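Local coordinates for periplasmic sugar-binding protein (Chloroflexus aurantiacus, PDB 4RXU) that binds D-glucose between its two lobes and probably delivers the sugar to an ABC-type transporter, as periplasmic sugar-binding proteins do, at residues D118-R122 with S165-A169; Y160-D166 with V218-W222; A169-E174 with M211-I215; A227-E232 with A258-F263. One frame throughout, in Å; residues are numbered along the deposited sequence.

Contact 1 (D118-R122 with S165-A169); sequences DRLIR and SDNNA. With BGC (beta-D-glucopyranose), chain C.
Asp166 and Arg119 meet at the anomeric end of a bound beta-D-glucopyranose. Asp166 OD2 accepts a hydrogen bond from the sugar's O1 hydroxyl at 2.6 Å. Arg119 NE gives a nearly straight bond (169°) to the same O1, and Arg119 NH2 gives another to the ring oxygen O5. Arg119 is extended from CG to NE, which brings its guanidinium edge-on to the sugar. Asp166 CB lies over one face of that group, and Asp166 OD2 forms a long salt bridge of 3.3 Å with Arg119 NE. Glu42 makes a further salt bridge to Arg119 NH2. A leucine in place of Arg119 would probably leave O5 and O1 without these donors and take a cation from Glu42 and Asp166. Asn168 ND2 also donates to O1, at 3.1 Å, and only weakly to O2. The O2 hydroxyl donates to Asp118 OD2 at 2.7 Å. This is the sugar cleft of a periplasmic binding protein: a loop after strand 113-117 faces the start of helix 167-185. In the second shell, Asn168 ND2 bonds to Asp118 O at 3.0 Å, reaching it from above the carbonyl plane. The capping bond from Asn168 N to Asp166 OD1 ties Asp166 to the helix start. Arg44 pairs with Asp118 OD1. Farther from the sugar, one water accepts from Leu120 N and Asn167 ND2 and donates to Asn168 OD1. A second water links Leu120 O to Asn167 N. Beyond them, Arg122 CD packs on Asn167 OD1 at 3.6 Å, while Arg122 NH1 bonds to Thr98.

Contact 2 (Y160-D166 with V218-W222); sequences YAGAASD and VTTNW. With BGC (beta-D-glucopyranose), chain C.
This contact builds one wall of the glucose pocket from two loops of the periplasmic binding protein fold, one after strand 155-159 and the other between helices 208-218 and 224-237. A single beta bridge joins Ala161 to Thr219. Ala161 N donates to Val218 O, and Ala161 O accepts from both Thr220 N and Thr220 OG1, which reach it from opposite faces of its plane. With chi1 at 64°, Thr220 OG1 sits between its own backbone N and carbonyl carbon. From there it also accepts from Trp222 N, forming an ST turn. Thr219 makes a second ST turn: its OG1 accepts from Asn221 N and donates to Gly162 O at 2.8 Å. These turns lead the chain into Trp222. The indole is sandwiched. Gly162 CA makes a CH-pi contact 3.4 Å from the centroid of the six-membered ring. The sugar's C6 lies over the opposite face, 3.4 Å from Trp222 CD2. Ala163 CB touches Trp222 CD1. At the ring edge, Trp222 NE1 donates to the anti lone pair of Asp166 OD2 at 2.8 Å, tilted 22° from the indole plane.

Contact 3 (A169-E174 with M211-I215); sequences AFLFFE and MAKII
Helix segments 169-174 and 211-215 cross almost at right angles (94°), with their axes 10.8 Å apart at closest approach. They join helix 167-185 to helix 208-218 within one lobe of the periplasmic binding protein fold. Large side chains fill the wide spacing, and the packing between them is apolar. Phe170 is held on several sides. Ile215 CD1 lies over one ring face in a CH-pi contact, 4.0 Å from the centroid. Ala212 CB meets the ring edge, 3.9 Å from Phe170 CE2, and Met211 CB approaches Phe170 CD2 obliquely. Arg208 adds a cation-pi contact to this ring. Replacing Phe170 with alanine would probably open a gap between the helices and leave Ile215 CD1 and Ala212 CB without their aromatic partner. Phe173 points at the other helix, its CG anti to the backbone N (chi1 -174°). That torsion carries the far end of the ring to Ile214, where Phe173 CZ sits 3.7 Å from Ile214 CG2. Phe173 and Met211 run past each other in opposite directions. Met211 SD stands at the Phe173 ring edge, a Met-aromatic contact 5.5 Å from the centroid. Phe172, on the same helix, touches the bound glucose instead. Met211 bends at chi3, and its sulfur also lies by the first helix, with SD 3.8 Å from Phe170 O and 3.9 Å from Glu174 CB.

Contact 4 (A227-E232 with A258-F263); sequences AKNLAE and AIADAF
Ala231 and Ala262 face each other at the centre of this contact, their CB atoms 3.7 Å apart. Most of the interaction is apolar and made by small side chains. Ala227 CB touches Ala258 CB at 4.0 Å and also meets Ile259 CG1. Ile259 uses both branches: CG1 lies against Ala227, while CG2 reaches Ala231 CB. The ring of Phe263 comes in edge-on, with CE1 toward Ala231 CB. Its ring also packs edge-to-face with Tyr158. The alanines let the backbones come close. The helix axes approach to 7.8 Å, with 33° between their N-to-C directions, and the CA atoms of Lys228 and Ala258 are 4.6 Å apart. Helices 224-237 and 253-264 pack this way in the lobe built on the parallel sheet of four strands. The chain passes through strand 246-249 between the two helices, in the alternating helix-strand order of the periplasmic binding protein fold. The aliphatic chain of Lys228 runs extended over the partner helix, with CG 3.7 Å from Ala258 O and CE near Asp261 CB. Glu232 bends at chi2 (-69°), which lays its carboxylate against Ala262, with OE2 3.6 Å from Ala262 CB. Polar links pass through water. One water accepts from Lys228 NZ and donates to Asp261 OD2, bridging opposite charges 5.0 Å apart. Asp261 OD1 is bonded to Tyr286. Another water donates to Glu232 OE1 and Ala262 O.

How the contacts relate
Contacts 1 and 2 share Ser165 and Asp166, lie about 11 Å apart between centres, and both touch the glucose. Contact 1 joins the loop after strand 113-117, on the mixed sheet of the other lobe, to the start of helix 167-185, so it spans the cleft. Contact 3 continues along that helix, its centre about 8 Å from that of contact 2, and is nested in the chain loop that contact 2 closes. Contact 4 follows later in the chain, about 24 Å from contact 1 between centres. It meets contact 2 where Tyr160 packs on Ile259 and Ala231, and Leu230 on the Val218-Thr219 backbone. Contacts 3 and 4 do not touch; each packs on contact 2, in the lobe of the four-strand parallel sheet.

Contact 1 (D118-R122 with S165-A169)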
loop_
_atom_site.group_PDB
_atom_site.type_symbol
_atom_site.label_atom_id
_atom_site.label_comp_id
_atom_site.label_asym_id
_atom_site.label_seq_id
_atom_site.Cartn_x
_atom_site.Cartn_y
_atom_site.Cartn_z
ATOM N N ASP A 118 -1.793 0.615 -9.285
ATOM C CA ASP A 118 -1.399 0.664 -7.875
ATOM C C ASP A 118 -0.062 -0.012 -7.619
ATOM O O ASP A 118 0.822 0.594 -7.030
ATOM C CB ASP A 118 -2.443 0.109 -6.914
ATOM C CG ASP A 118 -2.109 0.463 -5.502
ATOM O OD1 ASP A 118 -2.457 1.598 -5.101
ATOM O OD2 ASP A 118 -1.434 -0.351 -4.812
ATOM N N ARG A 119 0.047 -1.284 -8.001
ATOM C CA ARG A 119 1.265 -2.077 -7.862
ATOM C C ARG A 119 1.871 -2.264 -9.225
ATOM O O ARG A 119 1.154 -2.321 -10.236
ATOM C CB ARG A 119 0.956 -3.463 -7.303
ATOM C CG ARG A 119 0.365 -3.460 -5.927
ATOM C CD ARG A 119 -0.039 -4.865 -5.541
ATOM N NE ARG A 119 -0.502 -4.932 -4.177
ATOM C CZ ARG A 119 -1.038 -6.004 -3.623
ATOM N NH1 ARG A 119 -1.227 -7.101 -4.343
ATOM N NH2 ARG A 119 -1.400 -5.967 -2.355
ATOM N N LEU A 120 3.195 -2.363 -9.237
ATOM C CA LEU A 120 3.952 -2.444 -10.466
ATOM C C LEU A 120 4.249 -3.888 -10.887
ATOM O O LEU A 120 4.768 -4.685 -10.118
ATOM C CB LEU A 120 5.267 -1.680 -10.258
ATOM C CG LEU A 120 6.167 -1.466 -11.474
ATOM C CD1 LEU A 120 5.433 -0.771 -12.613
ATOM C CD2 LEU A 120 7.421 -0.712 -11.042
ATOM N N ILE A 121 3.917 -4.210 -12.133
ATOM C CA ILE A 121 4.384 -5.439 -12.768
ATOM C C ILE A 121 5.859 -5.281 -13.085
ATOM O O ILE A 121 6.272 -4.279 -13.662
ATOM C CB ILE A 121 3.608 -5.733 -14.067
ATOM C CG1 ILE A 121 2.155 -6.039 -13.699
ATOM C CG2 ILE A 121 4.237 -6.912 -14.795
ATOM C CD1 ILE A 121 1.234 -6.305 -14.864
ATOM N N ARG A 122 6.644 -6.287 -12.720
ATOM C CA ARG A 122 8.094 -6.241 -12.820
ATOM C C ARG A 122 8.689 -7.167 -13.845
ATOM O O ARG A 122 8.049 -8.116 -14.283
ATOM C CB ARG A 122 8.709 -6.536 -11.455
ATOM C CG ARG A 122 8.408 -5.443 -10.440
ATOM C CD ARG A 122 9.107 -5.726 -9.126
ATOM N NE ARG A 122 10.532 -5.367 -9.183
ATOM C CZ ARG A 122 11.559 -6.195 -9.206
ATOM N NH1 ARG A 122 11.400 -7.515 -9.190
ATOM N NH2 ARG A 122 12.785 -5.669 -9.249
ATOM N N SER A 165 5.791 -10.144 -2.284
ATOM C CA SER A 165 5.264 -10.241 -3.650
ATOM C C SER A 165 4.711 -8.918 -4.214
ATOM O O SER A 165 4.429 -8.801 -5.408
ATOM C CB SER A 165 4.173 -11.306 -3.718
ATOM O OG SER A 165 3.283 -11.138 -2.630
ATOM N N ASP A 166 4.573 -7.925 -3.344
ATOM C CA ASP A 166 4.068 -6.593 -3.704
ATOM C C ASP A 166 5.238 -5.630 -3.788
ATOM O O ASP A 166 5.873 -5.348 -2.779
ATOM C CB ASP A 166 3.099 -6.156 -2.594
ATOM C CG ASP A 166 2.518 -4.795 -2.796
ATOM O OD1 ASP A 166 2.784 -4.153 -3.840
ATOM O OD2 ASP A 166 1.761 -4.400 -1.871
ATOM N N ASN A 167 5.551 -5.124 -4.973
ATOM C CA ASN A 167 6.636 -4.140 -5.063
ATOM C C ASN A 167 6.418 -2.944 -4.137
ATOM O O ASN A 167 7.375 -2.319 -3.665
ATOM C CB ASN A 167 6.808 -3.681 -6.503
ATOM C CG ASN A 167 8.030 -2.837 -6.695
ATOM O OD1 ASN A 167 9.156 -3.288 -6.457
ATOM N ND2 ASN A 167 7.826 -1.614 -7.158
ATOM N N ASN A 168 5.163 -2.581 -3.917
ATOM C CA ASN A 168 4.896 -1.454 -3.017
ATOM C C ASN A 168 5.403 -1.720 -1.607
ATOM O O ASN A 168 5.756 -0.787 -0.915
ATOM C CB ASN A 168 3.403 -1.126 -2.956
ATOM C CG ASN A 168 2.883 -0.484 -4.214
ATOM O OD1 ASN A 168 3.632 0.003 -5.042
ATOM N ND2 ASN A 168 1.571 -0.425 -4.324
ATOM N N ALA A 169 5.438 -2.978 -1.173
ATOM C CA ALA A 169 5.947 -3.282 0.169
ATOM C C ALA A 169 7.399 -2.821 0.287
ATOM O O ALA A 169 7.806 -2.311 1.312
ATOM C CB ALA A 169 5.805 -4.755 0.487
HETATM C C2 BGC C . -1.562 -1.080 -1.565
HETATM C C3 BGC C . -2.017 -0.711 -0.167
HETATM C C4 BGC C . -2.668 -1.922 0.484
HETATM C C5 BGC C . -1.758 -3.149 0.406
HETATM C C6 BGC C . -2.417 -4.421 0.889
HETATM C C1 BGC C . -0.579 -2.219 -1.353
HETATM O O1 BGC C . 0.129 -2.544 -2.513
HETATM O O2 BGC C . -0.944 0.056 -2.179
HETATM O O3 BGC C . -2.936 0.372 -0.274
HETATM O O4 BGC C . -2.853 -1.641 1.885
HETATM O O5 BGC C . -1.324 -3.359 -0.923
HETATM O O6 BGC C . -3.697 -4.622 0.285
HETATM O O HOH W 1 4.963 -1.094 -7.116
HETATM O O HOH W 2 4.208 -5.575 -7.456
HETATM O O HOH W 3 10.927 -2.698 -9.279
#

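Contact 2 (Y160-D166 with V218-W222)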
loop_
_atom_site.group_PDB
_atom_site.type_symbol
_atom_site.label_atom_id
_atom_site.label_comp_id
_atom_site.label_asym_id
_atom_site.label_seq_id
_atom_site.Cartn_x
_atom_site.Cartn_y
_atom_site.Cartn_z
ATOM N N TYR A 160 7.327 -3.252 10.822
ATOM C CA TYR A 160 6.471 -4.224 10.129
ATOM C C TYR A 160 6.390 -3.843 8.666
ATOM O O TYR A 160 6.629 -2.696 8.281
ATOM C CB TYR A 160 5.067 -4.307 10.759
ATOM C CG TYR A 160 5.164 -4.765 12.205
ATOM C CD1 TYR A 160 5.324 -6.121 12.510
ATOM C CD2 TYR A 160 5.181 -3.844 13.257
ATOM C CE1 TYR A 160 5.435 -6.563 13.830
ATOM C CE2 TYR A 160 5.325 -4.274 14.576
ATOM C CZ TYR A 160 5.448 -5.634 14.857
ATOM O OH TYR A 160 5.572 -6.057 16.167
ATOM N N ALA A 161 6.115 -4.848 7.851
ATOM C CA ALA A 161 6.110 -4.671 6.402
ATOM C C ALA A 161 5.004 -5.444 5.700
ATOM O O ALA A 161 4.373 -6.351 6.270
ATOM C CB ALA A 161 7.477 -5.072 5.805
ATOM N N GLY A 162 4.805 -5.062 4.443
ATOM C CA GLY A 162 3.852 -5.735 3.551
ATOM C C GLY A 162 4.396 -7.048 2.983
ATOM O O GLY A 162 5.471 -7.515 3.389
ATOM N N ALA A 163 3.636 -7.635 2.050
ATOM C CA ALA A 163 4.029 -8.868 1.361
ATOM C C ALA A 163 5.158 -8.634 0.370
ATOM O O ALA A 163 5.091 -7.700 -0.432
ATOM C CB ALA A 163 2.825 -9.472 0.639
ATOM N N ALA A 164 6.192 -9.493 0.398
ATOM C CA ALA A 164 7.302 -9.336 -0.561
ATOM C C ALA A 164 6.927 -9.494 -2.027
ATOM O O ALA A 164 7.655 -9.010 -2.904
ATOM C CB ALA A 164 8.462 -10.256 -0.238
ATOM N N SER A 165 5.791 -10.144 -2.284
ATOM C CA SER A 165 5.264 -10.241 -3.650
ATOM C C SER A 165 4.711 -8.918 -4.214
ATOM O O SER A 165 4.429 -8.801 -5.408
ATOM C CB SER A 165 4.173 -11.306 -3.718
ATOM O OG SER A 165 3.283 -11.138 -2.630
ATOM N N ASP A 166 4.573 -7.925 -3.344
ATOM C CA ASP A 166 4.068 -6.593 -3.704
ATOM C C ASP A 166 5.238 -5.630 -3.788
ATOM O O ASP A 166 5.873 -5.348 -2.779
ATOM C CB ASP A 166 3.099 -6.156 -2.594
ATOM C CG ASP A 166 2.518 -4.795 -2.796
ATOM O OD1 ASP A 166 2.784 -4.153 -3.840
ATOM O OD2 ASP A 166 1.761 -4.400 -1.871
ATOM N N VAL A 218 9.828 -9.318 9.343
ATOM C CA VAL A 218 8.761 -8.437 9.865
ATOM C C VAL A 218 7.510 -8.402 8.985
ATOM O O VAL A 218 6.653 -7.562 9.172
ATOM C CB VAL A 218 9.261 -7.001 10.188
ATOM C CG1 VAL A 218 10.478 -7.049 11.108
ATOM C CG2 VAL A 218 9.557 -6.181 8.931
ATOM N N THR A 219 7.371 -9.349 8.068
ATOM C CA THR A 219 6.266 -9.289 7.119
ATOM C C THR A 219 4.948 -9.660 7.761
ATOM O O THR A 219 4.853 -10.627 8.515
ATOM C CB THR A 219 6.502 -10.110 5.824
ATOM O OG1 THR A 219 5.427 -9.851 4.918
ATOM C CG2 THR A 219 6.585 -11.620 6.081
ATOM N N THR A 220 3.943 -8.866 7.420
ATOM C CA THR A 220 2.560 -9.139 7.751
ATOM C C THR A 220 1.869 -9.922 6.649
ATOM O O THR A 220 0.750 -10.391 6.840
ATOM C CB THR A 220 1.781 -7.847 7.906
ATOM O OG1 THR A 220 1.752 -7.164 6.637
ATOM C CG2 THR A 220 2.390 -6.970 8.944
ATOM N N ASN A 221 2.506 -10.013 5.470
ATOM C CA ASN A 221 1.864 -10.603 4.285
ATOM C C ASN A 221 0.502 -9.962 3.968
ATOM O O ASN A 221 -0.380 -10.605 3.380
ATOM C CB ASN A 221 1.713 -12.113 4.450
ATOM C CG ASN A 221 3.027 -12.842 4.302
ATOM O OD1 ASN A 221 3.891 -12.431 3.545
ATOM N ND2 ASN A 221 3.172 -13.935 5.017
ATOM N N TRP A 222 0.337 -8.710 4.393
ATOM C CA TRP A 222 -0.907 -7.939 4.207
ATOM C C TRP A 222 -2.123 -8.681 4.756
ATOM O O TRP A 222 -3.222 -8.654 4.182
ATOM C CB TRP A 222 -1.125 -7.597 2.737
ATOM C CG TRP A 222 -0.161 -6.692 2.069
ATOM C CD1 TRP A 222 0.348 -6.849 0.798
ATOM C CD2 TRP A 222 0.333 -5.419 2.541
ATOM N NE1 TRP A 222 1.148 -5.768 0.468
ATOM C CE2 TRP A 222 1.160 -4.879 1.517
ATOM C CE3 TRP A 222 0.145 -4.683 3.703
ATOM C CZ2 TRP A 222 1.780 -3.639 1.638
ATOM C CZ3 TRP A 222 0.800 -3.455 3.838
ATOM C CH2 TRP A 222 1.597 -2.949 2.803
HETATM C C2 BGC C . -1.562 -1.080 -1.565
HETATM C C3 BGC C . -2.017 -0.711 -0.167
HETATM C C4 BGC C . -2.668 -1.922 0.484
HETATM C C5 BGC C . -1.758 -3.149 0.406
HETATM C C6 BGC C . -2.417 -4.421 0.889
HETATM C C1 BGC C . -0.579 -2.219 -1.353
HETATM O O1 BGC C . 0.129 -2.544 -2.513
HETATM O O2 BGC C . -0.944 0.056 -2.179
HETATM O O3 BGC C . -2.936 0.372 -0.274
HETATM O O4 BGC C . -2.853 -1.641 1.885
HETATM O O5 BGC C . -1.324 -3.359 -0.923
HETATM O O6 BGC C . -3.697 -4.622 0.285
HETATM O O HOH W 4 6.313 -11.510 2.355
#

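Contact 3 (A169-E174 with M211-I215)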
loop_
_atom_site.group_PDB
_atom_site.type_symbol
_atom_site.label_atom_id
_atom_site.label_comp_id
_atom_site.label_asym_id
_atom_site.label_seq_id
_atom_site.Cartn_x
_atom_site.Cartn_y
_atom_site.Cartn_z
ATOM N N ALA A 169 5.438 -2.978 -1.173
ATOM C CA ALA A 169 5.947 -3.282 0.169
ATOM C C ALA A 169 7.399 -2.821 0.287
ATOM O O ALA A 169 7.806 -2.311 1.312
ATOM C CB ALA A 169 5.805 -4.755 0.487
ATOM N N PHE A 170 8.173 -2.998 -0.775
ATOM C CA PHE A 170 9.560 -2.531 -0.779
ATOM C C PHE A 170 9.605 -1.012 -0.801
ATOM O O PHE A 170 10.450 -0.387 -0.126
ATOM C CB PHE A 170 10.314 -3.106 -1.976
ATOM C CG PHE A 170 10.697 -4.544 -1.811
ATOM C CD1 PHE A 170 9.809 -5.537 -2.144
ATOM C CD2 PHE A 170 11.932 -4.897 -1.310
ATOM C CE1 PHE A 170 10.152 -6.868 -1.994
ATOM C CE2 PHE A 170 12.269 -6.224 -1.152
ATOM C CZ PHE A 170 11.377 -7.211 -1.499
ATOM N N LEU A 171 8.719 -0.394 -1.576
ATOM C CA LEU A 171 8.692 1.084 -1.656
ATOM C C LEU A 171 8.275 1.698 -0.320
ATOM O O LEU A 171 8.888 2.659 0.152
ATOM C CB LEU A 171 7.777 1.590 -2.784
ATOM C CG LEU A 171 8.241 1.173 -4.187
ATOM C CD1 LEU A 171 7.217 1.492 -5.280
ATOM C CD2 LEU A 171 9.572 1.845 -4.492
ATOM N N PHE A 172 7.249 1.148 0.307
ATOM C CA PHE A 172 6.826 1.680 1.592
ATOM C C PHE A 172 7.953 1.505 2.608
ATOM O O PHE A 172 8.194 2.369 3.436
ATOM C CB PHE A 172 5.606 0.959 2.138
ATOM C CG PHE A 172 4.390 1.007 1.264
ATOM C CD1 PHE A 172 3.991 2.149 0.571
ATOM C CD2 PHE A 172 3.596 -0.115 1.195
ATOM C CE1 PHE A 172 2.843 2.132 -0.223
ATOM C CE2 PHE A 172 2.452 -0.126 0.436
ATOM C CZ PHE A 172 2.072 0.988 -0.280
ATOM N N PHE A 173 8.613 0.351 2.573
ATOM C CA PHE A 173 9.665 0.114 3.535
ATOM C C PHE A 173 10.843 1.074 3.276
ATOM O O PHE A 173 11.425 1.643 4.216
ATOM C CB PHE A 173 10.172 -1.311 3.521
ATOM C CG PHE A 173 11.143 -1.564 4.615
ATOM C CD1 PHE A 173 10.707 -1.791 5.905
ATOM C CD2 PHE A 173 12.505 -1.452 4.368
ATOM C CE1 PHE A 173 11.628 -1.954 6.932
ATOM C CE2 PHE A 173 13.412 -1.623 5.367
ATOM C CZ PHE A 173 12.978 -1.844 6.651
ATOM N N GLU A 174 11.218 1.229 2.014
ATOM C CA GLU A 174 12.329 2.123 1.696
ATOM C C GLU A 174 12.026 3.544 2.186
ATOM O O GLU A 174 12.886 4.206 2.753
ATOM C CB GLU A 174 12.616 2.140 0.188
ATOM C CG GLU A 174 13.717 3.132 -0.194
ATOM C CD GLU A 174 14.014 3.182 -1.682
ATOM O OE1 GLU A 174 13.580 2.280 -2.439
ATOM O OE2 GLU A 174 14.714 4.127 -2.098
ATOM N N MET A 211 16.818 -5.313 1.913
ATOM C CA MET A 211 15.464 -4.987 2.371
ATOM C C MET A 211 14.642 -6.276 2.517
ATOM O O MET A 211 13.865 -6.435 3.463
ATOM C CB MET A 211 14.724 -4.067 1.415
ATOM C CG MET A 211 15.149 -2.626 1.433
ATOM S SD MET A 211 13.983 -1.549 0.537
ATOM C CE MET A 211 14.803 -1.574 -1.040
ATOM N N ALA A 212 14.825 -7.201 1.579
ATOM C CA ALA A 212 14.041 -8.425 1.583
ATOM C C ALA A 212 14.313 -9.271 2.824
ATOM O O ALA A 212 13.453 -9.977 3.272
ATOM C CB ALA A 212 14.293 -9.222 0.321
ATOM N N LYS A 213 15.533 -9.223 3.352
ATOM C CA LYS A 213 15.867 -9.940 4.610
ATOM C C LYS A 213 15.130 -9.331 5.802
ATOM O O LYS A 213 14.658 -10.040 6.675
ATOM C CB LYS A 213 17.372 -9.944 4.906
ATOM C CG LYS A 213 18.188 -10.689 3.865
ATOM C CD LYS A 213 19.595 -10.955 4.328
ATOM C CE LYS A 213 20.451 -9.734 4.192
ATOM N NZ LYS A 213 21.803 -10.053 4.731
ATOM N N ILE A 214 15.038 -8.004 5.820
ATOM C CA ILE A 214 14.299 -7.341 6.881
ATOM C C ILE A 214 12.824 -7.662 6.750
ATOM O O ILE A 214 12.180 -8.083 7.723
ATOM C CB ILE A 214 14.515 -5.805 6.900
ATOM C CG1 ILE A 214 15.999 -5.475 7.118
ATOM C CG2 ILE A 214 13.665 -5.169 7.993
ATOM C CD1 ILE A 214 16.291 -4.007 6.866
ATOM N N ILE A 215 12.296 -7.480 5.541
ATOM C CA ILE A 215 10.877 -7.722 5.311
ATOM C C ILE A 215 10.532 -9.156 5.684
ATOM O O ILE A 215 9.506 -9.406 6.273
ATOM C CB ILE A 215 10.457 -7.349 3.864
ATOM C CG1 ILE A 215 10.577 -5.837 3.703
ATOM C CG2 ILE A 215 9.071 -7.913 3.490
ATOM C CD1 ILE A 215 10.515 -5.372 2.271
#

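Contact 4 (A227-E232 with A258-F263)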
loop_
_atom_site.group_PDB
_atom_site.type_symbol
_atom_site.label_atom_id
_atom_site.label_comp_id
_atom_site.label_asym_id
_atom_site.label_seq_id
_atom_site.Cartn_x
_atom_site.Cartn_y
_atom_site.Cartn_z
ATOM N N ALA A 227 -0.241 -10.432 11.005
ATOM C CA ALA A 227 0.266 -9.263 11.723
ATOM C C ALA A 227 0.066 -9.387 13.230
ATOM O O ALA A 227 0.977 -9.132 14.006
ATOM C CB ALA A 227 -0.451 -8.030 11.229
ATOM N N LYS A 228 -1.141 -9.757 13.645
ATOM C CA LYS A 228 -1.405 -9.846 15.080
ATOM C C LYS A 228 -0.476 -10.858 15.733
ATOM O O LYS A 228 0.127 -10.590 16.775
ATOM C CB LYS A 228 -2.856 -10.220 15.379
ATOM C CG LYS A 228 -3.173 -10.129 16.872
ATOM C CD LYS A 228 -4.649 -10.233 17.169
ATOM C CE LYS A 228 -4.895 -9.839 18.609
ATOM N NZ LYS A 228 -6.239 -10.245 19.063
ATOM N N ASN A 229 -0.363 -12.020 15.107
ATOM C CA ASN A 229 0.508 -13.066 15.633
ATOM C C ASN A 229 1.974 -12.692 15.701
ATOM O O ASN A 229 2.649 -13.009 16.690
ATOM C CB ASN A 229 0.337 -14.321 14.815
ATOM C CG ASN A 229 -1.015 -14.916 15.019
ATOM O OD1 ASN A 229 -1.754 -14.509 15.925
ATOM N ND2 ASN A 229 -1.362 -15.856 14.205
ATOM N N LEU A 230 2.451 -12.000 14.671
ATOM C CA LEU A 230 3.815 -11.519 14.689
ATOM C C LEU A 230 4.016 -10.517 15.823
ATOM O O LEU A 230 4.982 -10.604 16.551
ATOM C CB LEU A 230 4.195 -10.897 13.355
ATOM C CG LEU A 230 5.655 -10.478 13.212
ATOM C CD1 LEU A 230 6.616 -11.660 13.395
ATOM C CD2 LEU A 230 5.861 -9.816 11.859
ATOM N N ALA A 231 3.078 -9.589 15.990
ATOM C CA ALA A 231 3.186 -8.630 17.094
ATOM C C ALA A 231 3.214 -9.364 18.438
ATOM O O ALA A 231 4.025 -9.056 19.310
ATOM C CB ALA A 231 2.050 -7.616 17.024
ATOM N N GLU A 232 2.351 -10.358 18.584
ATOM C CA GLU A 232 2.287 -11.165 19.829
ATOM C C GLU A 232 3.610 -11.896 20.084
ATOM O O GLU A 232 4.140 -11.890 21.198
ATOM C CB GLU A 232 1.121 -12.168 19.802
ATOM C CG GLU A 232 -0.265 -11.541 19.810
ATOM C CD GLU A 232 -0.662 -10.850 21.101
ATOM O OE1 GLU A 232 0.194 -10.594 21.984
ATOM O OE2 GLU A 232 -1.870 -10.518 21.197
ATOM N N ALA A 258 -4.448 -4.803 13.922
ATOM C CA ALA A 258 -4.065 -6.108 14.481
ATOM C C ALA A 258 -2.898 -5.948 15.451
ATOM O O ALA A 258 -2.902 -6.493 16.553
ATOM C CB ALA A 258 -3.671 -7.061 13.364
ATOM N N ILE A 259 -1.910 -5.172 15.033
ATOM C CA ILE A 259 -0.713 -4.932 15.822
ATOM C C ILE A 259 -1.030 -4.074 17.041
ATOM O O ILE A 259 -0.640 -4.394 18.173
ATOM C CB ILE A 259 0.405 -4.292 14.952
ATOM C CG1 ILE A 259 0.864 -5.301 13.881
ATOM C CG2 ILE A 259 1.564 -3.832 15.817
ATOM C CD1 ILE A 259 1.578 -4.704 12.689
ATOM N N ALA A 260 -1.771 -3.000 16.814
ATOM C CA ALA A 260 -2.252 -2.171 17.928
ATOM C C ALA A 260 -3.020 -2.984 18.966
ATOM O O ALA A 260 -2.839 -2.780 20.166
ATOM C CB ALA A 260 -3.112 -1.026 17.412
ATOM N N ASP A 261 -3.838 -3.923 18.513
ATOM C CA ASP A 261 -4.601 -4.789 19.427
ATOM C C ASP A 261 -3.671 -5.588 20.334
ATOM O O ASP A 261 -3.912 -5.721 21.534
ATOM C CB ASP A 261 -5.534 -5.753 18.671
ATOM C CG ASP A 261 -6.716 -5.065 18.002
ATOM O OD1 ASP A 261 -6.994 -3.859 18.261
ATOM O OD2 ASP A 261 -7.360 -5.769 17.179
ATOM N N ALA A 262 -2.596 -6.111 19.767
ATOM C CA ALA A 262 -1.595 -6.832 20.579
ATOM C C ALA A 262 -0.881 -5.933 21.589
ATOM O O ALA A 262 -0.716 -6.286 22.769
ATOM C CB ALA A 262 -0.576 -7.500 19.661
ATOM N N PHE A 263 -0.416 -4.775 21.110
ATOM C CA PHE A 263 0.309 -3.821 21.952
ATOM C C PHE A 263 -0.576 -3.215 23.046
ATOM O O PHE A 263 -0.117 -3.024 24.175
ATOM C CB PHE A 263 0.949 -2.729 21.099
ATOM C CG PHE A 263 2.288 -3.127 20.505
ATOM C CD1 PHE A 263 2.370 -4.015 19.445
ATOM C CD2 PHE A 263 3.467 -2.640 21.044
ATOM C CE1 PHE A 263 3.601 -4.367 18.896
ATOM C CE2 PHE A 263 4.700 -2.986 20.505
ATOM C CZ PHE A 263 4.758 -3.858 19.431
HETATM O O HOH W 5 -7.611 -8.484 17.547
HETATM O O HOH W 6 -0.283 -8.672 23.839
#